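Local coordinates for EGF family domain-containing protein (Toxoplasma gondii, PDB 4Z80), which binds a RON2-type peptide and probably acts, as an AMA-family surface protein, in the parasite's moving junction during host-cell invasion, at residues G55-Y60 with S394-Q399; Y89-A94 with S277-F282; P96-V101 with T250-C255; K351-G356 with I463-E468; A378-Q383 with T422-C427. All coordinates share one frame; numbering follows the deposited sequence.

Contact 1. Residues G55-Y60 with S394-Q399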
# COMPACT_ATOMS: atom_id res chain seq x y z
N GLY A 55 -1.09 13.60 -2.96
CA GLY A 55 -2.44 13.44 -2.44
C GLY A 55 -2.52 12.40 -1.32
O GLY A 55 -1.96 11.31 -1.44
N VAL A 56 -3.23 12.74 -0.25
CA VAL A 56 -3.37 11.85 0.91
C VAL A 56 -4.56 10.89 0.75
O VAL A 56 -4.45 9.69 0.99
CB VAL A 56 -3.52 12.67 2.22
CG1 VAL A 56 -3.95 11.81 3.42
CG2 VAL A 56 -2.23 13.40 2.52
N TYR A 57 -5.71 11.42 0.33
CA TYR A 57 -6.87 10.59 0.09
C TYR A 57 -6.57 9.63 -1.05
O TYR A 57 -6.78 8.42 -0.94
CB TYR A 57 -8.08 11.48 -0.23
CG TYR A 57 -9.42 10.78 -0.29
CD1 TYR A 57 -9.98 10.21 0.85
CD2 TYR A 57 -10.14 10.72 -1.47
CE1 TYR A 57 -11.22 9.58 0.80
CE2 TYR A 57 -11.38 10.10 -1.52
CZ TYR A 57 -11.91 9.54 -0.38
OH TYR A 57 -13.15 8.92 -0.45
N VAL A 58 -6.09 10.20 -2.15
CA VAL A 58 -5.66 9.46 -3.32
C VAL A 58 -4.30 10.03 -3.74
O VAL A 58 -4.20 11.23 -4.02
CB VAL A 58 -6.67 9.60 -4.48
CG1 VAL A 58 -6.09 9.02 -5.77
CG2 VAL A 58 -7.96 8.93 -4.11
N GLY A 59 -3.27 9.18 -3.77
CA GLY A 59 -1.92 9.62 -4.09
C GLY A 59 -1.37 8.90 -5.30
O GLY A 59 -1.35 7.67 -5.33
N TYR A 60 -0.93 9.67 -6.29
CA TYR A 60 -0.38 9.15 -7.54
C TYR A 60 0.86 9.91 -7.96
O TYR A 60 0.95 11.13 -7.77
CB TYR A 60 -1.39 9.25 -8.70
CG TYR A 60 -2.66 8.46 -8.57
CD1 TYR A 60 -2.64 7.11 -8.24
CD2 TYR A 60 -3.88 9.06 -8.80
CE1 TYR A 60 -3.82 6.39 -8.12
CE2 TYR A 60 -5.07 8.34 -8.69
CZ TYR A 60 -5.03 7.01 -8.35
OH TYR A 60 -6.21 6.30 -8.23
N SER A 394 -7.03 14.54 -10.51
CA SER A 394 -7.86 15.66 -11.01
C SER A 394 -9.32 15.68 -10.57
O SER A 394 -9.79 16.70 -10.05
CB SER A 394 -7.83 15.70 -12.54
OG SER A 394 -6.52 15.99 -13.01
N SER A 395 -10.05 14.59 -10.76
CA SER A 395 -11.50 14.68 -10.69
C SER A 395 -12.07 15.01 -9.31
O SER A 395 -13.16 15.56 -9.22
CB SER A 395 -12.11 13.38 -11.20
OG SER A 395 -11.71 12.28 -10.42
N LEU A 396 -11.33 14.71 -8.24
CA LEU A 396 -11.80 15.01 -6.88
C LEU A 396 -11.39 16.40 -6.35
O LEU A 396 -11.64 16.73 -5.19
CB LEU A 396 -11.30 13.93 -5.92
CG LEU A 396 -11.94 12.56 -6.09
CD1 LEU A 396 -11.23 11.49 -5.28
CD2 LEU A 396 -13.40 12.60 -5.72
N SER A 397 -10.77 17.21 -7.21
CA SER A 397 -10.26 18.52 -6.77
C SER A 397 -11.34 19.45 -6.21
O SER A 397 -11.05 20.32 -5.38
CB SER A 397 -9.54 19.21 -7.93
OG SER A 397 -10.48 19.60 -8.92
N SER A 398 -12.59 19.28 -6.64
CA SER A 398 -13.69 20.12 -6.18
C SER A 398 -14.14 19.72 -4.78
O SER A 398 -14.82 20.48 -4.09
CB SER A 398 -14.86 20.04 -7.17
OG SER A 398 -15.26 18.69 -7.35
N GLN A 399 -13.75 18.51 -4.37
CA GLN A 399 -14.10 18.00 -3.05
C GLN A 399 -13.00 18.25 -2.03
O GLN A 399 -13.26 18.79 -0.96
CB GLN A 399 -14.40 16.50 -3.12
CG GLN A 399 -14.65 15.85 -1.77
CD GLN A 399 -15.11 14.42 -1.91
OE1 GLN A 399 -16.03 14.13 -2.68
NE2 GLN A 399 -14.46 13.51 -1.18
O HOH W 1 -15.25 10.43 -1.33
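Leu-396 meets Tyr-57 through a single methyl: its CD1 lies 4.0 Å from both CD2 and CE2 of the Tyr-57 ring, close to the ring plane and therefore at the edge, not over a face. The two side chains cross at about a right angle. The same CD1 also reaches Val-58 CG2 at 4.3 Å, so one leucine methyl is shared between two consecutive side chains of the other segment. Tyr-57 is brought there by a first torsion that sets CG anti to its backbone N (chi1 -171°). Beyond the apolar part, the hydroxyl of Tyr-57 is 2.7 Å (OH to O) from a water, which in turn accepts from Gln-399 NE2 at 3.2 Å. That amide nitrogen has a second partner, the carbonyl O of Met-387. Residues 394-397 form a type I beta turn, with Ser-397 N bonded to Ser-394 O at 3.0 Å, and Leu-396 sits at its third position while the serines of the segment remain exposed. The turn belongs to the loop between helix 378-387 and strand 405-410, whereas residues 55-60 lead into strand 60-62, an arrangement consistent with packing between two PAN-type domains. On the Tyr-57 side, Phe-386 meets the phenol ring edge-to-face, and Pro-320 of strand 318-321 touches both Tyr-57 and Val-58. Farther out, Asp-392 OD2 accepts from the backbone N of Gly-55 and of Tyr-60, and Ser-390 OG accepts from Val-56 N.

Contact 2. Residues Y89-A94 with S277-F282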
# COMPACT_ATOMS: atom_id res chain seq x y z
N TYR A 89 -0.08 5.80 -13.67
CA TYR A 89 0.30 6.21 -12.32
C TYR A 89 0.59 5.04 -11.39
O TYR A 89 -0.14 4.04 -11.37
CB TYR A 89 -0.83 7.03 -11.68
CG TYR A 89 -1.01 8.46 -12.15
CD1 TYR A 89 0.06 9.26 -12.50
CD2 TYR A 89 -2.28 9.02 -12.17
CE1 TYR A 89 -0.13 10.58 -12.90
CE2 TYR A 89 -2.48 10.32 -12.56
CZ TYR A 89 -1.41 11.10 -12.92
OH TYR A 89 -1.63 12.40 -13.31
N MET A 90 1.65 5.18 -10.60
CA MET A 90 1.84 4.33 -9.42
C MET A 90 1.27 5.02 -8.18
O MET A 90 1.21 6.25 -8.12
CB MET A 90 3.33 3.99 -9.23
CG MET A 90 4.24 5.18 -9.00
SD MET A 90 5.97 4.64 -9.02
CE MET A 90 6.76 6.18 -8.60
N ALA A 91 0.85 4.22 -7.21
CA ALA A 91 0.42 4.74 -5.92
C ALA A 91 1.61 5.41 -5.23
O ALA A 91 2.70 4.83 -5.17
CB ALA A 91 -0.16 3.63 -5.05
N ALA A 92 1.41 6.62 -4.72
CA ALA A 92 2.49 7.45 -4.21
C ALA A 92 2.11 8.09 -2.89
O ALA A 92 0.92 8.23 -2.57
CB ALA A 92 2.86 8.52 -5.21
N GLY A 93 3.13 8.50 -2.14
CA GLY A 93 2.97 9.16 -0.86
C GLY A 93 3.88 8.51 0.16
O GLY A 93 3.69 7.35 0.51
N ALA A 94 4.86 9.26 0.65
CA ALA A 94 5.90 8.67 1.50
C ALA A 94 5.46 8.28 2.91
O ALA A 94 6.13 7.46 3.54
CB ALA A 94 7.07 9.63 1.60
N SER A 277 6.27 -1.34 -8.21
CA SER A 277 6.10 -0.41 -7.11
C SER A 277 4.70 -0.52 -6.50
O SER A 277 4.03 0.47 -6.25
CB SER A 277 6.38 1.02 -7.58
OG SER A 277 7.70 1.09 -8.08
N LEU A 278 4.30 -1.75 -6.22
CA LEU A 278 2.95 -2.02 -5.77
C LEU A 278 2.71 -1.47 -4.37
O LEU A 278 3.57 -1.59 -3.50
CB LEU A 278 2.66 -3.52 -5.78
CG LEU A 278 2.69 -4.20 -7.15
CD1 LEU A 278 2.39 -5.68 -6.99
CD2 LEU A 278 1.72 -3.56 -8.12
N PRO A 279 1.53 -0.89 -4.14
CA PRO A 279 1.18 -0.52 -2.77
C PRO A 279 0.84 -1.76 -1.95
O PRO A 279 0.72 -2.87 -2.50
CB PRO A 279 -0.04 0.39 -2.97
CG PRO A 279 -0.70 -0.13 -4.17
CD PRO A 279 0.41 -0.66 -5.07
N ALA A 280 0.69 -1.59 -0.64
CA ALA A 280 0.45 -2.70 0.24
C ALA A 280 -0.41 -2.29 1.43
O ALA A 280 -0.48 -1.12 1.78
CB ALA A 280 1.77 -3.30 0.73
N MET A 281 -1.06 -3.29 2.02
CA MET A 281 -1.78 -3.14 3.28
C MET A 281 -1.00 -3.82 4.40
O MET A 281 -0.65 -4.99 4.28
CB MET A 281 -3.16 -3.76 3.18
CG MET A 281 -4.08 -3.12 2.16
SD MET A 281 -4.40 -1.36 2.48
CE MET A 281 -5.04 -1.44 4.15
N PHE A 282 -0.74 -3.09 5.48
CA PHE A 282 -0.15 -3.67 6.68
C PHE A 282 -1.18 -3.70 7.79
O PHE A 282 -1.92 -2.74 7.99
CB PHE A 282 1.07 -2.86 7.11
CG PHE A 282 1.82 -3.47 8.26
CD1 PHE A 282 2.56 -4.63 8.08
CD2 PHE A 282 1.81 -2.88 9.51
CE1 PHE A 282 3.26 -5.20 9.13
CE2 PHE A 282 2.51 -3.44 10.57
CZ PHE A 282 3.24 -4.61 10.38
O HOH W 2 3.06 2.12 -4.26
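The carbonyl oxygen of Ser-277 accepts a hydrogen bond from a water 2.8 Å away (Ser-277 O to water O), and the same water donates its other hydrogen to Ala-91 O at 2.9 Å. Since both acceptors are backbone carbonyls and no direct hydrogen bond links the segments, this water supplies their polar connection. Apolar packing continues beside it. The methyl of Ala-91 rests on the ring of Pro-279, with Ala-91 CB equally distant, 3.9 Å, from Pro-279 CB and CG. Met-90 contributes its sulfur: SD lies 3.9 Å from Ser-277 CB and only slightly farther from OG. Its first torsion puts CG between the backbone N and the carbonyl carbon (chi1 61°); this turn at CG, followed by an extended chain (chi2 -172°), carries SD to the serine. All four touching residues are buried. Around them, strand 89-91 pairs antiparallel with 60-62, and Met-90 leans on Ser-61 and on His-295. Tyr-331 of strand 329-332 touches both Ala-91 and Pro-279, Pro-279 leads into strand 280-283 of the neighbouring four-stranded sheet, and helix 252-262 reaches the same corner through Ser-259 OG, which is hydrogen-bonded to Leu-278 O.

Contact 3. Residues P96-V101 with T250-C255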
# COMPACT_ATOMS: atom_id res chain seq x y z
N PRO A 96 3.03 6.44 5.69
CA PRO A 96 1.97 5.46 5.88
C PRO A 96 0.65 6.13 6.23
O PRO A 96 0.62 7.10 6.99
CB PRO A 96 2.48 4.60 7.04
CG PRO A 96 3.95 4.80 7.03
CD PRO A 96 4.18 6.19 6.58
N ASN A 97 -0.44 5.60 5.68
CA ASN A 97 -1.74 6.22 5.85
C ASN A 97 -2.59 5.33 6.73
O ASN A 97 -3.11 4.31 6.29
CB ASN A 97 -2.39 6.46 4.49
CG ASN A 97 -3.49 7.48 4.54
OD1 ASN A 97 -4.15 7.65 5.55
ND2 ASN A 97 -3.69 8.19 3.43
N TYR A 98 -2.69 5.69 8.00
CA TYR A 98 -3.33 4.83 8.98
C TYR A 98 -4.85 4.85 8.86
O TYR A 98 -5.48 5.92 8.81
CB TYR A 98 -2.88 5.22 10.39
CG TYR A 98 -1.40 5.01 10.59
CD1 TYR A 98 -0.89 3.75 10.85
CD2 TYR A 98 -0.50 6.07 10.50
CE1 TYR A 98 0.46 3.53 11.01
CE2 TYR A 98 0.86 5.86 10.66
CZ TYR A 98 1.33 4.59 10.92
OH TYR A 98 2.68 4.39 11.08
N GLY A 99 -5.43 3.66 8.81
CA GLY A 99 -6.86 3.48 8.72
C GLY A 99 -7.37 3.37 7.29
O GLY A 99 -8.50 2.95 7.08
N LYS A 100 -6.54 3.73 6.32
CA LYS A 100 -6.98 3.78 4.92
C LYS A 100 -7.12 2.40 4.30
O LYS A 100 -6.15 1.65 4.19
CB LYS A 100 -6.00 4.63 4.09
CG LYS A 100 -6.25 4.64 2.58
CD LYS A 100 -5.33 5.64 1.89
CE LYS A 100 -5.37 5.55 0.37
NZ LYS A 100 -4.55 6.62 -0.25
N VAL A 101 -8.34 2.09 3.87
CA VAL A 101 -8.67 0.84 3.20
C VAL A 101 -9.35 1.15 1.87
O VAL A 101 -10.14 2.09 1.79
CB VAL A 101 -9.61 -0.02 4.09
CG1 VAL A 101 -10.12 -1.25 3.34
CG2 VAL A 101 -8.90 -0.42 5.38
N THR A 250 8.20 -5.88 10.51
CA THR A 250 7.77 -5.48 11.84
C THR A 250 6.89 -4.23 11.85
O THR A 250 6.29 -3.91 12.87
CB THR A 250 8.99 -5.23 12.75
OG1 THR A 250 9.85 -4.25 12.16
CG2 THR A 250 9.78 -6.51 12.96
N GLY A 251 6.80 -3.54 10.72
CA GLY A 251 6.06 -2.30 10.65
C GLY A 251 5.78 -1.91 9.22
O GLY A 251 6.21 -2.60 8.30
N PRO A 252 5.06 -0.80 9.03
CA PRO A 252 4.67 -0.41 7.67
C PRO A 252 5.85 -0.16 6.74
O PRO A 252 5.74 -0.48 5.56
CB PRO A 252 3.86 0.87 7.89
CG PRO A 252 4.01 1.25 9.31
CD PRO A 252 4.41 0.02 10.06
N PHE A 253 6.97 0.39 7.21
CA PHE A 253 8.08 0.62 6.30
C PHE A 253 8.68 -0.71 5.81
O PHE A 253 9.02 -0.85 4.64
CB PHE A 253 9.18 1.46 6.94
CG PHE A 253 10.41 1.57 6.09
CD1 PHE A 253 10.37 2.25 4.88
CD2 PHE A 253 11.59 0.95 6.47
CE1 PHE A 253 11.49 2.32 4.08
CE2 PHE A 253 12.71 1.03 5.67
CZ PHE A 253 12.67 1.71 4.47
N GLU A 254 8.81 -1.68 6.71
CA GLU A 254 9.31 -2.98 6.30
C GLU A 254 8.38 -3.63 5.27
O GLU A 254 8.82 -4.30 4.35
CB GLU A 254 9.50 -3.88 7.52
CG GLU A 254 10.66 -3.44 8.42
CD GLU A 254 10.35 -2.22 9.29
OE1 GLU A 254 9.16 -1.87 9.45
OE2 GLU A 254 11.30 -1.61 9.82
N CYS A 255 7.08 -3.37 5.41
CA CYS A 255 6.11 -3.87 4.44
C CYS A 255 6.38 -3.25 3.06
O CYS A 255 6.32 -3.94 2.04
CB CYS A 255 4.70 -3.57 4.93
SG CYS A 255 3.38 -4.25 3.91
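Pro-252 packs closely against Pro-96 and Tyr-98, using a different ring atom for each. Its CB lies 4.0 Å from Pro-96 CG and 4.1 Å from Pro-96 CB, the two side chains crossing at about a right angle. Its CG is met by the hydroxyl of Tyr-98, with OH to CG at 3.8 Å. The CB of Tyr-98 does not itself point at 250-255, and only the far end of the phenol, the OH, comes close to Pro-252. Val-332 and Phe-282 close round Pro-252, and the three touching residues are buried. The outer side is different: Thr-250 is exposed, Gly-251 partly so, and neither meets 96-101. Glu-254 is also partly exposed and turns to Arg-40, with which OE2 forms a salt bridge. Gly-251 occupies the N-cap position, and its carbonyl O receives Cys-255 N at 3.1 Å, the first i to i+4 bond of the helix, which brackets Pro-252. Strand 97-98 is an edge strand of the four-stranded antiparallel sheet, next to 329-332, and Cys-255 is disulfide-bonded to Cys-289 of the same sheet. A helix laid on an antiparallel sheet and tied to it by disulfide is the arrangement expected of a PAN domain.

Contact 4. Residues K351-G356 with I463-E468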
# COMPACT_ATOMS: atom_id res chain seq x y z
N LYS A 351 -5.26 12.85 21.91
CA LYS A 351 -6.31 13.22 22.85
C LYS A 351 -5.96 14.50 23.61
O LYS A 351 -4.79 14.79 23.89
CB LYS A 351 -6.58 12.08 23.85
CG LYS A 351 -5.45 11.78 24.81
CD LYS A 351 -5.93 10.81 25.89
CE LYS A 351 -4.83 10.49 26.88
NZ LYS A 351 -5.34 9.64 27.98
N ASN A 352 -7.00 15.27 23.89
CA ASN A 352 -6.94 16.39 24.81
C ASN A 352 -6.00 17.50 24.37
O ASN A 352 -5.42 18.19 25.20
CB ASN A 352 -6.53 15.89 26.21
CG ASN A 352 -7.56 14.96 26.82
OD1 ASN A 352 -7.27 13.80 27.11
ND2 ASN A 352 -8.78 15.47 27.02
N VAL A 353 -5.88 17.69 23.06
CA VAL A 353 -5.09 18.81 22.55
C VAL A 353 -5.75 19.45 21.34
O VAL A 353 -6.62 18.85 20.70
CB VAL A 353 -3.65 18.39 22.17
CG1 VAL A 353 -2.82 18.12 23.45
CG2 VAL A 353 -3.66 17.16 21.25
N ARG A 354 -5.32 20.68 21.08
CA ARG A 354 -5.80 21.51 19.97
C ARG A 354 -4.61 21.99 19.12
O ARG A 354 -3.61 22.44 19.68
CB ARG A 354 -6.56 22.74 20.49
CG ARG A 354 -7.66 22.46 21.50
CD ARG A 354 -7.88 23.66 22.42
NE ARG A 354 -8.28 24.87 21.70
CZ ARG A 354 -8.29 26.09 22.22
NH1 ARG A 354 -7.91 26.28 23.48
NH2 ARG A 354 -8.68 27.12 21.49
N TRP A 355 -4.70 21.91 17.79
CA TRP A 355 -3.62 22.41 16.94
C TRP A 355 -3.41 23.91 17.10
O TRP A 355 -4.37 24.68 17.12
CB TRP A 355 -3.91 22.14 15.45
CG TRP A 355 -4.08 20.70 15.10
CD1 TRP A 355 -5.25 20.07 14.76
CD2 TRP A 355 -3.06 19.70 15.02
NE1 TRP A 355 -5.01 18.75 14.49
CE2 TRP A 355 -3.68 18.50 14.64
CE3 TRP A 355 -1.68 19.72 15.23
CZ2 TRP A 355 -2.97 17.31 14.48
CZ3 TRP A 355 -0.97 18.55 15.08
CH2 TRP A 355 -1.61 17.35 14.71
N GLY A 356 -2.15 24.34 17.17
CA GLY A 356 -1.84 25.75 17.25
C GLY A 356 -0.55 26.15 16.57
O GLY A 356 0.15 25.32 15.99
N ILE A 463 6.67 17.89 24.73
CA ILE A 463 7.47 18.97 24.15
C ILE A 463 6.62 19.88 23.24
O ILE A 463 6.92 21.06 23.08
CB ILE A 463 8.65 18.41 23.34
CG1 ILE A 463 9.65 19.51 22.96
CG2 ILE A 463 8.18 17.71 22.07
CD1 ILE A 463 10.24 20.27 24.14
N ALA A 464 5.55 19.32 22.68
CA ALA A 464 4.68 20.07 21.77
C ALA A 464 3.75 21.06 22.46
O ALA A 464 3.28 22.01 21.83
CB ALA A 464 3.85 19.10 20.97
N VAL A 465 3.48 20.83 23.74
CA VAL A 465 2.40 21.52 24.43
C VAL A 465 2.89 22.80 25.11
O VAL A 465 3.89 22.79 25.83
CB VAL A 465 1.73 20.57 25.45
CG1 VAL A 465 0.63 21.28 26.21
CG2 VAL A 465 1.15 19.35 24.74
N LEU A 466 2.20 23.90 24.84
CA LEU A 466 2.48 25.19 25.47
C LEU A 466 1.19 25.76 26.04
O LEU A 466 0.10 25.45 25.56
CB LEU A 466 3.09 26.18 24.47
CG LEU A 466 4.49 25.89 23.96
CD1 LEU A 466 4.85 26.83 22.82
CD2 LEU A 466 5.51 26.00 25.09
N PRO A 467 1.30 26.62 27.06
CA PRO A 467 0.11 27.31 27.56
C PRO A 467 -0.50 28.20 26.48
O PRO A 467 0.24 28.74 25.65
CB PRO A 467 0.65 28.15 28.73
CG PRO A 467 2.12 28.26 28.49
CD PRO A 467 2.53 27.02 27.78
N GLU A 468 -1.82 28.33 26.49
CA GLU A 468 -2.50 29.14 25.49
C GLU A 468 -2.24 30.62 25.71
O GLU A 468 -2.22 31.10 26.84
CB GLU A 468 -4.02 28.87 25.51
CG GLU A 468 -4.79 29.77 24.53
CD GLU A 468 -6.26 29.40 24.39
OE1 GLU A 468 -6.74 28.51 25.12
OE2 GLU A 468 -6.93 30.02 23.53
O HOH W 3 -9.32 29.66 22.45
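Arg-354 and Glu-468 form a salt bridge that ties strand 353-359, the middle strand of a three-stranded antiparallel sheet, to the chain following the 3-10 segment at 463-464. Near the backbone, the CB of Arg-354 points neither at nor away from the other segment; CG starts beside the backbone N, anti to the carbonyl carbon (chi1 -51°), and the side chain runs past Thr-443 and Pro-366, neighbours that also belong to beta strands. The bend comes at chi3 (61°), which swings the guanidinium across to the glutamate. NE is hydrogen-bonded to O1 of a glycerol, probably from the crystallisation liquor. NH1 then donates to Glu-468 OE1 at 3.0 Å. That bond is not flat at either end: OE1 lies slightly tilted from the guanidinium plane, and NH1 approaches from above the carboxylate plane. The two planes are 70° apart, so no paired, side-by-side bidentate arrangement results. Glu-468 reaches the arginine on an extended chain and also rests on Pro-366. One residue before the arginine, Val-353 faces Val-465, CG1 to CG2 at 4.4 Å, a looser apolar touch. The guanidinium's other terminal nitrogen is linked to the carboxylate through water: NH2 donates in plane to a water 2.8 Å away, and that water donates to Glu-468 OE2, with 2.6 Å between the oxygens.

Contact 5. Residues A378-Q383 with T422-C427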
# COMPACT_ATOMS: atom_id res chain seq x y z
N ALA A 378 -16.43 12.49 16.75
CA ALA A 378 -15.00 12.61 16.54
C ALA A 378 -14.56 11.75 15.36
O ALA A 378 -13.72 12.16 14.56
CB ALA A 378 -14.24 12.22 17.79
N GLU A 379 -15.13 10.56 15.24
CA GLU A 379 -14.84 9.69 14.10
C GLU A 379 -15.20 10.38 12.79
O GLU A 379 -14.43 10.34 11.83
CB GLU A 379 -15.59 8.36 14.23
CG GLU A 379 -15.34 7.41 13.07
CD GLU A 379 -16.09 6.10 13.22
OE1 GLU A 379 -16.85 5.97 14.20
OE2 GLU A 379 -15.92 5.21 12.36
N GLN A 380 -16.38 11.00 12.74
CA GLN A 380 -16.79 11.76 11.55
C GLN A 380 -15.82 12.89 11.22
O GLN A 380 -15.55 13.16 10.05
CB GLN A 380 -18.20 12.32 11.74
CG GLN A 380 -19.28 11.27 11.64
CD GLN A 380 -20.67 11.83 11.89
OE1 GLN A 380 -20.82 12.85 12.56
NE2 GLN A 380 -21.68 11.18 11.34
N CYS A 381 -15.32 13.56 12.25
CA CYS A 381 -14.31 14.60 12.06
C CYS A 381 -13.08 14.06 11.34
O CYS A 381 -12.61 14.64 10.37
CB CYS A 381 -13.92 15.17 13.42
SG CYS A 381 -12.82 16.57 13.38
N GLY A 382 -12.56 12.94 11.82
CA GLY A 382 -11.40 12.34 11.19
C GLY A 382 -11.68 11.85 9.78
O GLY A 382 -10.84 11.98 8.89
N GLN A 383 -12.86 11.27 9.58
CA GLN A 383 -13.26 10.78 8.26
C GLN A 383 -13.38 11.91 7.26
O GLN A 383 -12.84 11.84 6.15
CB GLN A 383 -14.60 10.04 8.34
CG GLN A 383 -14.53 8.71 9.06
CD GLN A 383 -15.90 8.11 9.29
OE1 GLN A 383 -16.85 8.81 9.64
NE2 GLN A 383 -16.02 6.81 9.09
N THR A 422 -18.77 8.42 21.41
CA THR A 422 -20.12 8.80 21.00
C THR A 422 -20.41 10.29 21.14
O THR A 422 -21.47 10.75 20.74
CB THR A 422 -21.18 8.03 21.81
OG1 THR A 422 -20.95 8.23 23.21
CG2 THR A 422 -21.13 6.54 21.48
N ALA A 423 -19.46 11.03 21.69
CA ALA A 423 -19.64 12.46 21.89
C ALA A 423 -19.88 13.18 20.58
O ALA A 423 -19.30 12.83 19.56
CB ALA A 423 -18.43 13.06 22.58
N ARG A 424 -20.74 14.20 20.61
CA ARG A 424 -20.89 15.08 19.47
C ARG A 424 -20.28 16.44 19.79
O ARG A 424 -20.09 16.81 20.95
CB ARG A 424 -22.36 15.21 19.08
CG ARG A 424 -22.95 13.87 18.59
CD ARG A 424 -23.91 14.03 17.42
NE ARG A 424 -24.19 12.73 16.80
CZ ARG A 424 -23.97 12.43 15.52
NH1 ARG A 424 -23.47 13.32 14.67
NH2 ARG A 424 -24.26 11.21 15.09
N GLY A 425 -19.93 17.17 18.73
CA GLY A 425 -19.29 18.45 18.87
C GLY A 425 -18.99 19.06 17.52
O GLY A 425 -19.63 18.73 16.52
N LYS A 426 -18.00 19.93 17.50
CA LYS A 426 -17.66 20.71 16.33
C LYS A 426 -16.28 20.34 15.80
O LYS A 426 -15.34 20.21 16.58
CB LYS A 426 -17.71 22.19 16.68
CG LYS A 426 -17.97 23.11 15.51
CD LYS A 426 -18.33 24.49 16.01
CE LYS A 426 -18.94 25.35 14.93
NZ LYS A 426 -20.27 25.86 15.36
N CYS A 427 -16.19 20.14 14.49
CA CYS A 427 -14.91 19.90 13.81
C CYS A 427 -14.39 21.16 13.17
O CYS A 427 -15.10 21.78 12.39
CB CYS A 427 -15.04 18.89 12.69
SG CYS A 427 -16.10 17.52 12.99
O HOH W 4 -17.29 11.08 19.14
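Cys-381 carries its SG anti to the backbone N (chi1 -174°), a torsion that directs the sulfur toward strand 424-430 and Cys-427. The two cysteines join helix 378-387 to that strand by disulfide, the helix-to-sheet linkage expected of a PAN-type domain. Cys-427 is present in two conformers, however, and the one described here does not account for the bond: the SG atoms of Cys-381 and Cys-427 are 3.4 Å apart, too far for a covalent link, so the closeness of their other atoms is a doubtful guide to packing. Phe-408 and Ala-406 of the adjacent strand 405-410 touch Cys-381. Nearer the surface, Gln-380 and Arg-424 cross at a slant, their amide and guanidinium planes 74° apart. Gln-380 OE1 and Arg-424 NH1 are 3.4 Å apart, and each has a clearer partner elsewhere: OE1 accepts from Thr-377 N, just before the helix, and NH1 donates to Asn-375 O. At the start of the helix a water joins the two backbones. It accepts from Ala-378 N at 2.9 Å and donates to the carbonyl of Ala-423, with 2.7 Å from the water oxygen to Ala-423 O.

Contacts 1, 2 and 3 form one continuous cluster. Contact 1 is joined to contact 2 by a probable hydrogen bond from Ala-92 N to Gly-59 O (3.0 Å), and to contact 3 by one from Lys-100 NZ to Tyr-57 O (2.9 Å). Contacts 2 and 3, centres about 10 Å apart, both abut the four-stranded sheet that includes 280-283, and Ala-280 CB packs on Cys-255 SG. Contacts 4 and 5 are separate: their centres lie about 19 Å apart, with nearest atoms about 8 Å, and contact 5 falls, in sequence, between the two segments of contact 4. Contact 1 comes within about 6 Å of contact 5, nearest atoms. No other protein chain touches any of these segments.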